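Local coordinates for protein nitrophorin Cim l NP (PDB 2IMQ) that carries nitric oxide on a heme in bed bug saliva and delivers it to the victim during feeding, which widens the blood vessels, at residues P222-K227 with S240-A245. Residues are numbered along the deposited sequence; the frame is centred on the assembly and turned at random.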
loop_
_atom_site.group_PDB
_atom_site.type_symbol
_atom_site.label_atom_id
_atom_site.label_comp_id
_atom_site.label_asym_id
_atom_site.label_seq_id
_atom_site.Cartn_x
_atom_site.Cartn_y
_atom_site.Cartn_z
ATOM N N PRO A 222 -12.881 -9.988 -1.288
ATOM C CA PRO A 222 -12.555 -8.810 -2.056
ATOM C C PRO A 222 -12.876 -7.539 -1.313
ATOM O O PRO A 222 -13.909 -7.443 -0.647
ATOM C CB PRO A 222 -13.407 -8.977 -3.296
ATOM C CG PRO A 222 -13.402 -10.482 -3.477
ATOM C CD PRO A 222 -13.558 -11.005 -2.097
ATOM N N THR A 223 -12.058 -6.518 -1.522
ATOM C CA THR A 223 -12.180 -5.258 -0.792
ATOM C C THR A 223 -12.917 -4.162 -1.586
ATOM O O THR A 223 -13.052 -3.029 -1.117
ATOM C CB THR A 223 -10.800 -4.752 -0.421
ATOM O OG1 THR A 223 -10.001 -4.574 -1.613
ATOM C CG2 THR A 223 -10.105 -5.709 0.528
ATOM N N TYR A 224 -13.462 -4.511 -2.727
ATOM C CA TYR A 224 -14.118 -3.642 -3.634
ATOM C C TYR A 224 -15.086 -4.489 -4.467
ATOM O O TYR A 224 -14.829 -5.668 -4.669
ATOM C CB TYR A 224 -13.074 -2.968 -4.532
ATOM C CG TYR A 224 -13.492 -2.215 -5.705
ATOM C CD1 TYR A 224 -13.809 -0.867 -5.632
ATOM C CD2 TYR A 224 -13.575 -2.842 -6.937
ATOM C CE1 TYR A 224 -14.155 -0.146 -6.764
ATOM C CE2 TYR A 224 -13.846 -2.122 -8.082
ATOM C CZ TYR A 224 -14.181 -0.780 -7.986
ATOM O OH TYR A 224 -14.545 -0.034 -9.089
ATOM N N LYS A 225 -16.181 -3.957 -4.941
ATOM C CA LYS A 225 -16.703 -2.632 -4.687
ATOM C C LYS A 225 -17.899 -2.747 -3.778
ATOM O O LYS A 225 -18.822 -3.503 -4.091
ATOM C CB LYS A 225 -17.127 -2.026 -6.023
ATOM C CG LYS A 225 -17.730 -0.618 -5.992
ATOM C CD LYS A 225 -18.151 -0.258 -7.394
ATOM C CE LYS A 225 -18.766 1.090 -7.532
ATOM N NZ LYS A 225 -19.239 1.337 -8.964
ATOM N N PHE A 226 -17.890 -1.994 -2.693
ATOM C CA PHE A 226 -18.945 -2.011 -1.696
ATOM C C PHE A 226 -19.862 -0.816 -1.868
ATOM O O PHE A 226 -19.474 0.269 -2.331
ATOM C CB PHE A 226 -18.365 -2.000 -0.301
ATOM C CG PHE A 226 -17.727 -3.279 0.090
ATOM C CD1 PHE A 226 -16.355 -3.469 -0.051
ATOM C CD2 PHE A 226 -18.517 -4.342 0.514
ATOM C CE1 PHE A 226 -15.803 -4.674 0.296
ATOM C CE2 PHE A 226 -17.970 -5.546 0.869
ATOM C CZ PHE A 226 -16.613 -5.715 0.730
ATOM N N LYS A 227 -21.103 -1.012 -1.451
ATOM C CA LYS A 227 -21.985 0.141 -1.287
ATOM C C LYS A 227 -21.524 0.817 0.000
ATOM O O LYS A 227 -21.379 0.140 1.005
ATOM C CB LYS A 227 -23.438 -0.316 -1.229
ATOM C CG LYS A 227 -23.887 -1.090 -2.437
ATOM C CD LYS A 227 -25.305 -1.595 -2.287
ATOM C CE LYS A 227 -25.772 -2.188 -3.596
ATOM N NZ LYS A 227 -25.813 -1.131 -4.640
ATOM N N SER A 240 -13.253 -7.446 -6.400
ATOM C CA SER A 240 -11.821 -7.522 -6.624
ATOM C C SER A 240 -11.038 -7.118 -5.395
ATOM O O SER A 240 -11.571 -6.430 -4.519
ATOM C CB SER A 240 -11.400 -6.592 -7.788
ATOM O OG SER A 240 -11.949 -6.992 -8.997
ATOM N N TRP A 241 -9.762 -7.505 -5.410
ATOM C CA TRP A 241 -8.778 -7.082 -4.430
ATOM C C TRP A 241 -8.035 -5.892 -5.002
ATOM O O TRP A 241 -7.194 -6.039 -5.900
ATOM C CB TRP A 241 -7.868 -8.225 -4.096
ATOM C CG TRP A 241 -8.562 -9.278 -3.271
ATOM C CD1 TRP A 241 -8.757 -9.277 -1.934
ATOM C CD2 TRP A 241 -9.101 -10.515 -3.756
ATOM N NE1 TRP A 241 -9.430 -10.417 -1.570
ATOM C CE2 TRP A 241 -9.623 -11.202 -2.667
ATOM C CE3 TRP A 241 -9.227 -11.086 -5.026
ATOM C CZ2 TRP A 241 -10.199 -12.441 -2.789
ATOM C CZ3 TRP A 241 -9.815 -12.329 -5.144
ATOM C CH2 TRP A 241 -10.301 -12.976 -4.016
ATOM N N THR A 242 -8.356 -4.732 -4.489
ATOM C CA THR A 242 -7.826 -3.483 -5.029
ATOM C C THR A 242 -6.542 -3.059 -4.327
ATOM O O THR A 242 -5.444 -3.165 -4.889
ATOM C CB THR A 242 -8.898 -2.447 -5.063
ATOM O OG1 THR A 242 -9.421 -2.285 -3.760
ATOM C CG2 THR A 242 -10.004 -2.889 -5.950
ATOM N N ASP A 243 -6.641 -2.729 -3.059
ATOM C CA ASP A 243 -5.430 -2.434 -2.242
ATOM C C ASP A 243 -4.651 -3.714 -1.979
ATOM O O ASP A 243 -5.233 -4.703 -1.526
ATOM C CB ASP A 243 -5.843 -1.792 -0.932
ATOM C CG ASP A 243 -6.242 -0.344 -1.155
ATOM O OD1 ASP A 243 -5.291 0.500 -1.287
ATOM O OD2 ASP A 243 -7.431 0.059 -1.268
ATOM N N ARG A 244 -3.349 -3.696 -2.227
ATOM C CA ARG A 244 -2.492 -4.825 -2.092
ATOM C C ARG A 244 -1.232 -4.400 -1.396
ATOM O O ARG A 244 -0.823 -3.247 -1.440
ATOM C CB ARG A 244 -2.112 -5.444 -3.471
ATOM C CG ARG A 244 -3.269 -5.596 -4.435
ATOM C CD ARG A 244 -4.315 -6.635 -4.056
ATOM N NE ARG A 244 -3.924 -7.977 -4.399
ATOM C CZ ARG A 244 -4.222 -8.582 -5.534
ATOM N NH1 ARG A 244 -4.964 -7.978 -6.466
ATOM N NH2 ARG A 244 -3.743 -9.806 -5.757
ATOM N N ALA A 245 -0.582 -5.381 -0.780
ATOM C CA ALA A 245 0.791 -5.224 -0.258
ATOM C C ALA A 245 1.667 -6.295 -0.819
ATOM O O ALA A 245 1.362 -7.487 -0.693
ATOM C CB ALA A 245 0.793 -5.320 1.279
HETATM O O HOH W 1 -7.575 -6.148 -1.532
HETATM O O HOH W 2 -9.247 -1.938 -0.989
#
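P222, T223 and Y224 meet S240, W241 and T242 in a buried loop-to-loop contact of the DNase I-like beta-sandwich, at the lead-in to edge strand 243-248, where Y224 and S240 form a single antiparallel hydrogen-bonded bridge. S240 N gives Y224 O the straighter bond (2.9 Å, 161° at the hydrogen), coming from above the carbonyl plane. In return, S240 O takes two weak bonds, from T223 N at 3.0 Å and from Y224 N. The peptide bond between Y224 and K225 is cis, and K225 CB lies over the centre of the tyrosine ring. With CG anti to its backbone N (chi1 169°), the Y224 side chain crosses that of T242 at about a right angle, and T242 CG2 comes to 3.4 Å from Y224 CB. P222 covers one face of the W241 indole: its CA makes a CH-pi contact with the five-membered ring, 3.8 Å from the centroid, while CG and CD sit against CZ2. Helix 192-196 also packs on W241, whose NE1 bonds to F220 O. T242 OG1 is bonded to H271, and the D243 carboxylate to S13 and N15. This is structural packing away from the heme pocket, the D243 side chain still about 10 Å from the heme. Two waters complete the join: one donates to T223 OG1 and, at 2.8 Å, to D243 O; the other accepts from T223 OG1, bonds T242 OG1 and donates to D243 OD2 at 2.7 Å.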